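Local coordinates for protein putative phosphosugar isomerases (Salmonella typhimurium LT2, PDB 3FKJ) that probably binds phosphorylated sugars or related carbohydrate derivatives and may isomerise them, as a two-lobed, dimeric member of the SIS family, at residues Y60-E65 and G309-C313; T83-K89 and V111-A117; A143-E147 and D322-L326. All coordinates share one frame; numbering follows the deposited sequence.

Interaction 1. Residues Y60-E65 and G309-C313; sequences YFLDCE and GEYFC
Phe-61 turns the edge of its ring to the face of Tyr-311. The ring centroids lie 4.9 Å apart with planes at 80°, and Phe-61 CD1 sits over the centre of one Tyr-311 face, 3.6 Å from Tyr-311 CD2. Tyr-60, one position earlier on helix 56-65, flanks the same ring obliquely, its CE2 3.9 Å from Tyr-311 CE1. Its CG is anti to the backbone N (chi1 -180°), which carries the phenol across to the 3-10 turn, where Tyr-60 OH donates to Glu-310 OE2 at 2.7 Å. That oxygen is met nearly along its C-O axis and also takes a salt bridge from Arg-272, so two donors grip it. Tyr-311 OH donates to Glu-65 OE2; the modelled 2.4 Å is very short, so its exact length is doubtful. The carboxylate stands 88° to the ring, and Cys-64 CB lies 3.2 Å from Tyr-311 OH. This aromatic part is buried, with Phe-61 also packed on helices 155-170 and 176-184. The Glu-65 margin is more loosely enclosed: the residue is partly exposed, and its OE1 forms a salt bridge with Lys-85 of the second subunit. Tyr-60, Phe-61 and Tyr-311 form an aromatic cluster, flanked by two tyrosine-carboxylate bonds, that joins a helix of the first SIS-type lobe to the turn leading into helix 313-331 of the second.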
ATOM      1  N   TYR A  60     -11.272   1.763  -1.352  1.00 31.90           N
ATOM      2  CA  TYR A  60     -11.234   2.972  -2.179  1.00 32.20           C
ATOM      3  C   TYR A  60     -12.555   3.766  -2.114  1.00 32.32           C
ATOM      4  O   TYR A  60     -12.549   5.004  -1.975  1.00 33.45           O
ATOM      5  CB  TYR A  60     -10.804   2.629  -3.638  1.00 30.55           C
ATOM      6  CG  TYR A  60     -10.730   3.835  -4.558  1.00 29.84           C
ATOM      7  CD1 TYR A  60      -9.715   4.775  -4.418  1.00 30.40           C
ATOM      8  CD2 TYR A  60     -11.689   4.064  -5.531  1.00 29.52           C
ATOM      9  CE1 TYR A  60      -9.646   5.900  -5.216  1.00 32.40           C
ATOM     10  CE2 TYR A  60     -11.630   5.232  -6.353  1.00 27.84           C
ATOM     11  CZ  TYR A  60     -10.590   6.112  -6.200  1.00 31.57           C
ATOM     12  OH  TYR A  60     -10.503   7.243  -6.992  1.00 37.57           O
ATOM     13  N   PHE A  61     -13.682   3.064  -2.192  1.00 32.76           N
ATOM     14  CA  PHE A  61     -14.992   3.703  -2.085  1.00 32.79           C
ATOM     15  C   PHE A  61     -15.157   4.484  -0.775  1.00 31.96           C
ATOM     16  O   PHE A  61     -15.599   5.654  -0.757  1.00 30.65           O
ATOM     17  CB  PHE A  61     -16.111   2.644  -2.229  1.00 33.94           C
ATOM     18  CG  PHE A  61     -17.508   3.189  -2.080  1.00 32.30           C
ATOM     19  CD1 PHE A  61     -18.149   3.795  -3.147  1.00 34.05           C
ATOM     20  CD2 PHE A  61     -18.192   3.062  -0.879  1.00 34.89           C
ATOM     21  CE1 PHE A  61     -19.448   4.290  -3.022  1.00 33.03           C
ATOM     22  CE2 PHE A  61     -19.510   3.542  -0.733  1.00 30.04           C
ATOM     23  CZ  PHE A  61     -20.138   4.162  -1.811  1.00 29.58           C
ATOM     24  N   LEU A  62     -14.777   3.855   0.326  1.00 33.55           N
ATOM     25  CA  LEU A  62     -14.926   4.489   1.627  1.00 33.47           C
ATOM     26  C   LEU A  62     -13.943   5.621   1.772  1.00 31.89           C
ATOM     27  O   LEU A  62     -14.298   6.662   2.276  1.00 31.91           O
ATOM     28  CB  LEU A  62     -14.776   3.475   2.767  1.00 33.55           C
ATOM     29  CG  LEU A  62     -15.843   2.367   2.824  1.00 31.94           C
ATOM     30  CD1 LEU A  62     -15.398   1.275   3.878  1.00 28.36           C
ATOM     31  CD2 LEU A  62     -17.228   2.949   3.186  1.00 24.87           C
ATOM     32  N   ASP A  63     -12.705   5.433   1.349  1.00 31.91           N
ATOM     33  CA  ASP A  63     -11.722   6.511   1.429  1.00 31.78           C
ATOM     34  C   ASP A  63     -12.209   7.741   0.670  1.00 31.08           C
ATOM     35  O   ASP A  63     -11.969   8.853   1.092  1.00 30.79           O
ATOM     36  CB  ASP A  63     -10.369   6.085   0.853  1.00 29.09           C
ATOM     37  CG  ASP A  63      -9.643   5.120   1.744  1.00 35.49           C
ATOM     38  OD1 ASP A  63     -10.028   4.924   2.920  1.00 34.99           O
ATOM     39  OD2 ASP A  63      -8.652   4.568   1.261  1.00 39.13           O
ATOM     40  N   CYS A  64     -12.888   7.522  -0.448  1.00 30.79           N
ATOM     41  CA  CYS A  64     -13.457   8.610  -1.221  1.00 32.36           C
ATOM     42  C   CYS A  64     -14.723   9.210  -0.627  1.00 32.34           C
ATOM     43  O   CYS A  64     -14.891  10.406  -0.657  1.00 33.82           O
ATOM     44  CB  CYS A  64     -13.774   8.126  -2.619  1.00 31.69           C
ATOM     45  SG  CYS A  64     -12.319   7.812  -3.629  1.00 33.00           S
ATOM     46  N   GLU A  65     -15.615   8.365  -0.123  1.00 33.13           N
ATOM     47  CA  GLU A  65     -16.999   8.737   0.143  1.00 32.00           C
ATOM     48  C   GLU A  65     -17.377   8.902   1.626  1.00 32.03           C
ATOM     49  O   GLU A  65     -18.189   9.753   1.923  1.00 33.65           O
ATOM     50  CB  GLU A  65     -17.939   7.719  -0.487  1.00 33.04           C
ATOM     51  CG  GLU A  65     -17.925   7.655  -2.010  1.00 33.17           C
ATOM     52  CD  GLU A  65     -18.436   8.924  -2.690  1.00 35.25           C
ATOM     53  OE1 GLU A  65     -19.269   9.706  -2.152  1.00 34.85           O
ATOM     54  OE2 GLU A  65     -17.990   9.140  -3.796  1.00 34.49           O
ATOM     55  N   GLY A 309     -19.498   4.766 -11.891  1.00 40.49           N
ATOM     56  CA  GLY A 309     -18.807   3.665 -12.541  1.00 39.23           C
ATOM     57  C   GLY A 309     -17.303   3.620 -12.283  1.00 36.60           C
ATOM     58  O   GLY A 309     -16.683   2.615 -12.516  1.00 35.89           O
ATOM     59  N   GLU A 310     -16.726   4.720 -11.822  1.00 35.63           N
ATOM     60  CA  GLU A 310     -15.322   4.755 -11.417  1.00 34.95           C
ATOM     61  C   GLU A 310     -15.082   3.697 -10.360  1.00 33.37           C
ATOM     62  O   GLU A 310     -14.064   3.030 -10.396  1.00 33.86           O
ATOM     63  CB  GLU A 310     -14.948   6.137 -10.889  1.00 34.11           C
ATOM     64  CG  GLU A 310     -13.571   6.239 -10.235  1.00 41.13           C
ATOM     65  CD  GLU A 310     -13.347   7.568  -9.564  1.00 41.76           C
ATOM     66  OE1 GLU A 310     -13.750   8.599 -10.140  1.00 34.67           O
ATOM     67  OE2 GLU A 310     -12.765   7.583  -8.466  1.00 43.41           O
ATOM     68  N   TYR A 311     -16.035   3.520  -9.439  1.00 33.14           N
ATOM     69  CA  TYR A 311     -15.859   2.578  -8.324  1.00 31.39           C
ATOM     70  C   TYR A 311     -15.815   1.095  -8.724  1.00 32.50           C
ATOM     71  O   TYR A 311     -15.423   0.261  -7.907  1.00 29.92           O
ATOM     72  CB  TYR A 311     -16.895   2.830  -7.218  1.00 33.85           C
ATOM     73  CG  TYR A 311     -16.738   4.190  -6.543  1.00 33.38           C
ATOM     74  CD1 TYR A 311     -15.528   4.574  -6.010  1.00 33.30           C
ATOM     75  CD2 TYR A 311     -17.779   5.091  -6.484  1.00 32.25           C
ATOM     76  CE1 TYR A 311     -15.352   5.787  -5.451  1.00 33.91           C
ATOM     77  CE2 TYR A 311     -17.609   6.330  -5.890  1.00 30.75           C
ATOM     78  CZ  TYR A 311     -16.385   6.678  -5.384  1.00 32.39           C
ATOM     79  OH  TYR A 311     -16.143   7.904  -4.771  1.00 36.54           O
ATOM     80  N   PHE A 312     -16.172   0.770  -9.978  1.00 32.54           N
ATOM     81  CA  PHE A 312     -16.176  -0.631 -10.469  1.00 33.52           C
ATOM     82  C   PHE A 312     -14.973  -0.972 -11.328  1.00 33.34           C
ATOM     83  O   PHE A 312     -14.878  -2.110 -11.823  1.00 32.85           O
ATOM     84  CB  PHE A 312     -17.424  -0.923 -11.342  1.00 35.64           C
ATOM     85  CG  PHE A 312     -18.704  -0.822 -10.604  1.00 37.03           C
ATOM     86  CD1 PHE A 312     -19.265   0.419 -10.345  1.00 37.54           C
ATOM     87  CD2 PHE A 312     -19.342  -1.971 -10.131  1.00 35.61           C
ATOM     88  CE1 PHE A 312     -20.469   0.526  -9.641  1.00 35.22           C
ATOM     89  CE2 PHE A 312     -20.518  -1.867  -9.418  1.00 35.39           C
ATOM     90  CZ  PHE A 312     -21.082  -0.604  -9.166  1.00 31.92           C
ATOM     91  N   CYS A 313     -14.094   0.014 -11.555  1.00 33.24           N
ATOM     92  CA  CYS A 313     -12.923  -0.191 -12.420  1.00 33.40           C
ATOM     93  C   CYS A 313     -12.035  -1.341 -11.952  1.00 31.74           C
ATOM     94  O   CYS A 313     -11.606  -2.126 -12.768  1.00 32.36           O
ATOM     95  CB  CYS A 313     -12.091   1.079 -12.566  1.00 33.06           C
ATOM     96  SG  CYS A 313     -12.869   2.291 -13.654  1.00 33.21           S
TER

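Interaction 2. Residues T83-K89 and V111-A117; sequences TPKALGK and VAREKGA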
ATOM      1  N   THR A  83      -1.167  -5.174  16.707  1.00 30.84           N
ATOM      2  CA  THR A  83      -2.575  -4.812  16.732  1.00 30.45           C
ATOM      3  C   THR A  83      -2.752  -3.342  17.120  1.00 30.95           C
ATOM      4  O   THR A  83      -2.193  -2.859  18.155  1.00 31.21           O
ATOM      5  CB  THR A  83      -3.370  -5.744  17.688  1.00 29.49           C
ATOM      6  OG1 THR A  83      -3.008  -7.097  17.388  1.00 31.45           O
ATOM      7  CG2 THR A  83      -4.854  -5.542  17.508  1.00 28.01           C
ATOM      8  N   PRO A  84      -3.469  -2.604  16.264  1.00 32.56           N
ATOM      9  CA  PRO A  84      -3.795  -1.204  16.536  1.00 34.12           C
ATOM     10  C   PRO A  84      -4.579  -1.043  17.820  1.00 32.77           C
ATOM     11  O   PRO A  84      -5.530  -1.771  18.059  1.00 32.26           O
ATOM     12  CB  PRO A  84      -4.670  -0.790  15.333  1.00 32.72           C
ATOM     13  CG  PRO A  84      -4.929  -1.964  14.579  1.00 39.03           C
ATOM     14  CD  PRO A  84      -4.000  -3.048  14.964  1.00 30.70           C
ATOM     15  N   LYS A  85      -4.183  -0.087  18.644  1.00 34.14           N
ATOM     16  CA  LYS A  85      -4.932   0.194  19.857  1.00 32.89           C
ATOM     17  C   LYS A  85      -6.304   0.723  19.535  1.00 31.29           C
ATOM     18  O   LYS A  85      -7.176   0.660  20.363  1.00 31.80           O
ATOM     19  CB  LYS A  85      -4.172   1.160  20.752  1.00 35.86           C
ATOM     20  CG  LYS A  85      -2.979   0.504  21.414  1.00 38.60           C
ATOM     21  CD  LYS A  85      -2.270   1.449  22.351  1.00 44.35           C
ATOM     22  CE  LYS A  85      -1.111   0.727  23.023  1.00 50.06           C
ATOM     23  NZ  LYS A  85      -0.308   1.600  23.929  1.00 56.84           N
ATOM     24  N   ALA A  86      -6.515   1.220  18.316  1.00 31.99           N
ATOM     25  CA  ALA A  86      -7.842   1.712  17.910  1.00 31.82           C
ATOM     26  C   ALA A  86      -8.861   0.611  17.724  1.00 32.24           C
ATOM     27  O   ALA A  86     -10.048   0.913  17.633  1.00 33.57           O
ATOM     28  CB  ALA A  86      -7.754   2.539  16.644  1.00 28.64           C
ATOM     29  N   LEU A  87      -8.428  -0.650  17.623  1.00 31.87           N
ATOM     30  CA  LEU A  87      -9.388  -1.757  17.464  1.00 30.86           C
ATOM     31  C   LEU A  87     -10.211  -2.005  18.745  1.00 33.91           C
ATOM     32  O   LEU A  87      -9.654  -2.160  19.835  1.00 34.71           O
ATOM     33  CB  LEU A  87      -8.660  -3.037  17.033  1.00 30.66           C
ATOM     34  CG  LEU A  87      -9.524  -4.266  16.717  1.00 31.65           C
ATOM     35  CD1 LEU A  87     -10.279  -4.118  15.394  1.00 25.72           C
ATOM     36  CD2 LEU A  87      -8.624  -5.505  16.703  1.00 34.05           C
ATOM     37  N   GLY A  88     -11.530  -2.075  18.614  1.00 34.76           N
ATOM     38  CA  GLY A  88     -12.376  -2.346  19.760  1.00 34.78           C
ATOM     39  C   GLY A  88     -13.855  -2.502  19.449  1.00 36.00           C
ATOM     40  O   GLY A  88     -14.230  -2.870  18.337  1.00 32.90           O
ATOM     41  N   LYS A  89     -14.669  -2.195  20.459  1.00 37.59           N
ATOM     42  CA  LYS A  89     -16.106  -2.468  20.496  1.00 38.72           C
ATOM     43  C   LYS A  89     -16.867  -1.989  19.298  1.00 37.08           C
ATOM     44  O   LYS A  89     -17.774  -2.677  18.846  1.00 38.71           O
ATOM     45  CB  LYS A  89     -16.734  -1.774  21.694  1.00 40.29           C
ATOM     46  CG  LYS A  89     -16.882  -2.609  22.948  1.00 46.80           C
ATOM     47  CD  LYS A  89     -17.264  -1.707  24.150  1.00 53.11           C
ATOM     48  CE  LYS A  89     -18.220  -0.547  23.765  1.00 49.75           C
ATOM     49  NZ  LYS A  89     -18.907   0.073  24.947  1.00 57.64           N
ATOM     50  N   VAL A 111      -8.133 -12.380  17.173  1.00 35.47           N
ATOM     51  CA  VAL A 111      -7.710 -11.152  17.865  1.00 34.83           C
ATOM     52  C   VAL A 111      -8.804 -10.071  17.793  1.00 34.11           C
ATOM     53  O   VAL A 111      -9.079  -9.417  18.803  1.00 36.23           O
ATOM     54  CB  VAL A 111      -6.372 -10.616  17.296  1.00 35.71           C
ATOM     55  CG1 VAL A 111      -6.101  -9.174  17.774  1.00 33.41           C
ATOM     56  CG2 VAL A 111      -5.223 -11.565  17.640  1.00 34.94           C
ATOM     57  N   ALA A 112      -9.419  -9.897  16.614  1.00 33.01           N
ATOM     58  CA  ALA A 112     -10.460  -8.888  16.421  1.00 33.20           C
ATOM     59  C   ALA A 112     -11.610  -9.136  17.399  1.00 35.68           C
ATOM     60  O   ALA A 112     -12.043  -8.216  18.096  1.00 34.64           O
ATOM     61  CB  ALA A 112     -10.980  -8.899  14.978  1.00 31.73           C
ATOM     62  N   ARG A 113     -12.084 -10.384  17.433  1.00 35.90           N
ATOM     63  CA  ARG A 113     -13.126 -10.813  18.351  1.00 37.16           C
ATOM     64  C   ARG A 113     -12.707 -10.667  19.827  1.00 37.11           C
ATOM     65  O   ARG A 113     -13.496 -10.238  20.636  1.00 33.60           O
ATOM     66  CB  ARG A 113     -13.568 -12.252  18.050  1.00 37.40           C
ATOM     67  CG  ARG A 113     -14.637 -12.756  19.047  1.00 46.52           C
ATOM     68  CD  ARG A 113     -15.229 -14.107  18.704  1.00 44.61           C
ATOM     69  NE  ARG A 113     -16.157 -14.087  17.572  1.00 42.73           N
ATOM     70  CZ  ARG A 113     -16.715 -15.186  17.059  1.00 41.89           C
ATOM     71  NH1 ARG A 113     -16.454 -16.364  17.588  1.00 41.16           N
ATOM     72  NH2 ARG A 113     -17.544 -15.129  16.030  1.00 42.53           N
ATOM     73  N   GLU A 114     -11.464 -11.003  20.169  1.00 37.61           N
ATOM     74  CA  GLU A 114     -10.956 -10.788  21.541  1.00 38.32           C
ATOM     75  C   GLU A 114     -10.948  -9.311  21.977  1.00 37.19           C
ATOM     76  O   GLU A 114     -11.049  -9.000  23.164  1.00 37.69           O
ATOM     77  CB  GLU A 114      -9.548 -11.364  21.688  1.00 38.64           C
ATOM     78  CG  GLU A 114      -9.480 -12.891  21.594  1.00 43.27           C
ATOM     79  CD  GLU A 114      -8.054 -13.438  21.511  1.00 49.71           C
ATOM     80  OE1 GLU A 114      -7.101 -12.658  21.235  1.00 50.17           O
ATOM     81  OE2 GLU A 114      -7.901 -14.663  21.714  1.00 52.42           O
ATOM     82  N   LYS A 115     -10.825  -8.420  21.004  1.00 37.32           N
ATOM     83  CA  LYS A 115     -10.810  -6.969  21.207  1.00 37.12           C
ATOM     84  C   LYS A 115     -12.212  -6.361  21.256  1.00 35.13           C
ATOM     85  O   LYS A 115     -12.381  -5.200  21.644  1.00 34.80           O
ATOM     86  CB  LYS A 115     -10.005  -6.313  20.071  1.00 41.28           C
ATOM     87  CG  LYS A 115      -8.632  -5.760  20.427  1.00 44.24           C
ATOM     88  CD  LYS A 115      -7.718  -6.681  21.181  1.00 43.20           C
ATOM     89  CE  LYS A 115      -6.487  -5.870  21.593  1.00 44.92           C
ATOM     90  NZ  LYS A 115      -5.386  -6.642  22.243  1.00 42.63           N
ATOM     91  N   GLY A 116     -13.218  -7.136  20.874  1.00 34.59           N
ATOM     92  CA  GLY A 116     -14.614  -6.690  20.915  1.00 35.21           C
ATOM     93  C   GLY A 116     -15.168  -6.222  19.575  1.00 35.06           C
ATOM     94  O   GLY A 116     -16.303  -5.772  19.504  1.00 36.14           O
ATOM     95  N   ALA A 117     -14.373  -6.335  18.514  1.00 36.67           N
ATOM     96  CA  ALA A 117     -14.796  -5.945  17.160  1.00 36.24           C
ATOM     97  C   ALA A 117     -15.788  -6.963  16.603  1.00 36.43           C
ATOM     98  O   ALA A 117     -15.714  -8.160  16.949  1.00 37.85           O
ATOM     99  CB  ALA A 117     -13.590  -5.830  16.237  1.00 35.15           C
TER
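A parallel beta-alpha-beta crossover brings these segments together: strand 91-97 runs into helix 103-115, which returns to strand 118-123, and the loop 83-89 leading into the first strand lies against the helix's C-terminal turn. Leu-87 fills the centre of the contact. With chi1 at -175° its branched end swings clear of its own backbone N and comes nearer than the direction of its CB suggests, one methyl reaching the helix and the other the residue after Gly-116. Leu-87 CD2 lies 3.7 Å from Lys-115 CB, where the leucine crosses the lysine's aliphatic stem at about a right angle, and Leu-87 CD1 rests 3.8 Å from Ala-117 CB. Thr-83 and Val-111 reach each other tip to tip, Thr-83 CG2 being 3.8 Å from Val-111 CG1; the threonine hydroxyl is bonded to Phe-79 O. In this alpha/beta layering, Val-93 of strand 91-97 supports Leu-87, Ala-112 and Ala-117 together, so the loop and the helix end share one floor.

The helix closes in a Schellman motif at Gly-116, whose phi is positive, with Ala-117 N bonded to Ala-112 O and Gly-116 N to Arg-113 O. The backbones come close here without a conventional hydrogen bond between the segments. CA-H...O contacts are found instead: Gly-88 CA lies 3.4 Å from Lys-115 O, with 150° at the hydrogen, Lys-89 CA 3.5 Å from Gly-116 O, and Ala-117 CA 3.3 Å from Gly-88 O, the last more bent at 124°. Gly-88 N is held by Ser-91 OG, while Pro-84 packs on Asp-63 of the second subunit.

Interaction 3. Residues A143-E147 and D322-L326; sequences ARYPE and DVYNL
Tyr-145 lies across one turn of helix 313-331, touching Asp-322, Val-323 and Leu-326 along its length. At the base of the ring, Tyr-145 CG is 3.7 Å from Asp-322 CB, and the ring and carboxylate planes are only 26° apart. Midway, Tyr-145 CD2 is 3.7 Å from Leu-326 CD2 and 3.5 Å from Asp-322 O, a carbonyl already engaged by Leu-326 N within the helix. At the far end, Val-323 CG2 approaches Tyr-145 OH to 3.4 Å. A chi1 of -174° turns the ring away from the tyrosine's own backbone N and out along the helix.

The next shell sets the ring in place. Pro-146 follows a cis peptide bond and folds its own ring back, putting Pro-146 CB over the centre of one Tyr-145 face, 4.2 Å above the plane; Val-323 N lies over the opposite face, nearer the rim. Pro-146 CD also reaches Leu-326 CD2 at 4.2 Å. Glu-147 N bonds to Arg-144 O, closing a type VI beta turn with cis Pro-146 at its third position. Further out, Tyr-145 OH is hydrogen-bonded to Gln-198 NE2, while Gln-194 of helix 186-196 packs against both Tyr-145 and Val-323. The contact is a surface one, in which a type VI turn following strand 136-139 of the first lobe lies against a helix of the second, an interlobe contact of a two-lobed SIS-family protein.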
ATOM      1  N   ALA A 143     -15.159 -19.217  -9.621  1.00 38.28           N
ATOM      2  CA  ALA A 143     -14.763 -20.273 -10.551  1.00 37.21           C
ATOM      3  C   ALA A 143     -13.448 -19.906 -11.243  1.00 36.86           C
ATOM      4  O   ALA A 143     -13.103 -18.739 -11.361  1.00 38.91           O
ATOM      5  CB  ALA A 143     -15.827 -20.510 -11.590  1.00 33.16           C
ATOM      6  N   ARG A 144     -12.767 -20.932 -11.740  1.00 36.77           N
ATOM      7  CA  ARG A 144     -11.578 -20.793 -12.552  1.00 36.52           C
ATOM      8  C   ARG A 144     -11.896 -20.569 -14.033  1.00 35.03           C
ATOM      9  O   ARG A 144     -12.366 -21.474 -14.724  1.00 34.51           O
ATOM     10  CB  ARG A 144     -10.729 -22.035 -12.377  1.00 36.56           C
ATOM     11  CG  ARG A 144      -9.444 -22.028 -13.145  1.00 41.08           C
ATOM     12  CD  ARG A 144      -8.665 -23.289 -12.806  1.00 48.21           C
ATOM     13  NE  ARG A 144      -8.227 -23.230 -11.411  1.00 56.54           N
ATOM     14  CZ  ARG A 144      -8.007 -24.284 -10.636  1.00 61.64           C
ATOM     15  NH1 ARG A 144      -8.165 -25.526 -11.103  1.00 62.41           N
ATOM     16  NH2 ARG A 144      -7.614 -24.089  -9.384  1.00 60.66           N
ATOM     17  N   TYR A 145     -11.597 -19.354 -14.504  1.00 33.41           N
ATOM     18  CA  TYR A 145     -11.763 -18.961 -15.902  1.00 34.35           C
ATOM     19  C   TYR A 145     -11.163 -20.089 -16.758  1.00 36.06           C
ATOM     20  O   TYR A 145     -10.053 -20.557 -16.477  1.00 35.32           O
ATOM     21  CB  TYR A 145     -11.090 -17.590 -16.194  1.00 32.48           C
ATOM     22  CG  TYR A 145     -11.362 -17.081 -17.591  1.00 34.67           C
ATOM     23  CD1 TYR A 145     -12.602 -16.497 -17.928  1.00 38.91           C
ATOM     24  CD2 TYR A 145     -10.423 -17.257 -18.608  1.00 36.54           C
ATOM     25  CE1 TYR A 145     -12.877 -16.082 -19.252  1.00 37.81           C
ATOM     26  CE2 TYR A 145     -10.695 -16.867 -19.929  1.00 38.24           C
ATOM     27  CZ  TYR A 145     -11.914 -16.267 -20.241  1.00 41.19           C
ATOM     28  OH  TYR A 145     -12.142 -15.864 -21.550  1.00 39.40           O
ATOM     29  N   PRO A 146     -11.870 -20.518 -17.817  1.00 35.92           N
ATOM     30  CA  PRO A 146     -13.059 -19.980 -18.484  1.00 35.90           C
ATOM     31  C   PRO A 146     -14.439 -20.338 -17.861  1.00 36.24           C
ATOM     32  O   PRO A 146     -15.499 -19.907 -18.376  1.00 33.41           O
ATOM     33  CB  PRO A 146     -12.919 -20.562 -19.883  1.00 36.33           C
ATOM     34  CG  PRO A 146     -12.282 -21.872 -19.664  1.00 35.88           C
ATOM     35  CD  PRO A 146     -11.381 -21.734 -18.493  1.00 35.02           C
ATOM     36  N   GLU A 147     -14.426 -21.089 -16.763  1.00 36.19           N
ATOM     37  CA  GLU A 147     -15.629 -21.271 -15.972  1.00 38.37           C
ATOM     38  C   GLU A 147     -15.916 -19.938 -15.306  1.00 37.28           C
ATOM     39  O   GLU A 147     -15.025 -19.185 -15.014  1.00 36.49           O
ATOM     40  CB  GLU A 147     -15.467 -22.396 -14.943  1.00 39.94           C
ATOM     41  CG  GLU A 147     -14.819 -23.662 -15.516  1.00 45.38           C
ATOM     42  CD  GLU A 147     -15.535 -24.947 -15.144  1.00 48.74           C
ATOM     43  OE1 GLU A 147     -15.803 -25.162 -13.944  1.00 53.83           O
ATOM     44  OE2 GLU A 147     -15.816 -25.759 -16.057  1.00 59.02           O
ATOM     45  N   ASP A 322      -8.448 -12.096 -16.359  1.00 32.33           N
ATOM     46  CA  ASP A 322      -8.571 -13.569 -16.455  1.00 31.59           C
ATOM     47  C   ASP A 322      -8.294 -14.033 -17.864  1.00 30.93           C
ATOM     48  O   ASP A 322      -7.688 -15.093 -18.062  1.00 29.82           O
ATOM     49  CB  ASP A 322      -9.959 -14.068 -16.031  1.00 31.82           C
ATOM     50  CG  ASP A 322     -10.128 -14.179 -14.508  1.00 31.63           C
ATOM     51  OD1 ASP A 322      -9.123 -14.205 -13.778  1.00 40.73           O
ATOM     52  OD2 ASP A 322     -11.279 -14.264 -14.033  1.00 39.55           O
ATOM     53  N   VAL A 323      -8.706 -13.218 -18.833  1.00 31.30           N
ATOM     54  CA  VAL A 323      -8.575 -13.572 -20.254  1.00 31.18           C
ATOM     55  C   VAL A 323      -7.111 -13.468 -20.661  1.00 30.46           C
ATOM     56  O   VAL A 323      -6.564 -14.400 -21.226  1.00 28.87           O
ATOM     57  CB  VAL A 323      -9.505 -12.700 -21.189  1.00 33.39           C
ATOM     58  CG1 VAL A 323      -9.370 -13.128 -22.676  1.00 27.57           C
ATOM     59  CG2 VAL A 323     -10.969 -12.750 -20.696  1.00 24.99           C
ATOM     60  N   TYR A 324      -6.465 -12.349 -20.327  1.00 30.15           N
ATOM     61  CA  TYR A 324      -5.063 -12.180 -20.654  1.00 30.03           C
ATOM     62  C   TYR A 324      -4.206 -13.218 -19.939  1.00 28.92           C
ATOM     63  O   TYR A 324      -3.288 -13.745 -20.533  1.00 28.71           O
ATOM     64  CB  TYR A 324      -4.583 -10.784 -20.291  1.00 32.04           C
ATOM     65  CG  TYR A 324      -5.156  -9.707 -21.160  1.00 32.07           C
ATOM     66  CD1 TYR A 324      -6.386  -9.143 -20.865  1.00 30.46           C
ATOM     67  CD2 TYR A 324      -4.466  -9.250 -22.276  1.00 29.03           C
ATOM     68  CE1 TYR A 324      -6.931  -8.155 -21.665  1.00 30.50           C
ATOM     69  CE2 TYR A 324      -4.995  -8.257 -23.068  1.00 29.33           C
ATOM     70  CZ  TYR A 324      -6.234  -7.707 -22.762  1.00 28.96           C
ATOM     71  OH  TYR A 324      -6.787  -6.701 -23.550  1.00 33.53           O
ATOM     72  N   ASN A 325      -4.519 -13.491 -18.668  1.00 29.05           N
ATOM     73  CA  ASN A 325      -3.785 -14.473 -17.859  1.00 30.51           C
ATOM     74  C   ASN A 325      -3.795 -15.896 -18.389  1.00 31.08           C
ATOM     75  O   ASN A 325      -2.765 -16.584 -18.318  1.00 30.58           O
ATOM     76  CB  ASN A 325      -4.257 -14.488 -16.412  1.00 31.25           C
ATOM     77  CG  ASN A 325      -4.097 -13.161 -15.736  1.00 32.11           C
ATOM     78  OD1 ASN A 325      -3.385 -12.295 -16.225  1.00 33.92           O
ATOM     79  ND2 ASN A 325      -4.768 -12.983 -14.608  1.00 26.32           N
ATOM     80  N   LEU A 326      -4.946 -16.348 -18.890  1.00 32.23           N
ATOM     81  CA  LEU A 326      -5.033 -17.661 -19.533  1.00 33.05           C
ATOM     82  C   LEU A 326      -4.255 -17.662 -20.857  1.00 33.44           C
ATOM     83  O   LEU A 326      -3.475 -18.573 -21.138  1.00 35.45           O
ATOM     84  CB  LEU A 326      -6.498 -18.050 -19.779  1.00 33.12           C
ATOM     85  CG  LEU A 326      -6.838 -19.519 -20.043  1.00 34.00           C
ATOM     86  CD1 LEU A 326      -6.451 -20.368 -18.840  1.00 35.14           C
ATOM     87  CD2 LEU A 326      -8.303 -19.660 -20.362  1.00 30.01           C
TER

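Interactions 1 and 3 each join the first lobe, built round the parallel sheet containing strands 42-47 and 136-139, to helix 313-331 or its lead-in turn. Their centres are 25 Å apart, on opposite sides of the chain's centre, and their segments alternate along the sequence, so the lobes are tied at two separate places. Interaction 2 is nested inside the loop closed by interaction 1, closes before interaction 3 opens and stays within the first lobe; its centre lies 26 Å from that of interaction 1 and 38 Å from that of interaction 3. Interactions 1 and 2 both touch the second subunit, though within one chain their nearest atoms are about 14 Å apart; interaction 3 does not.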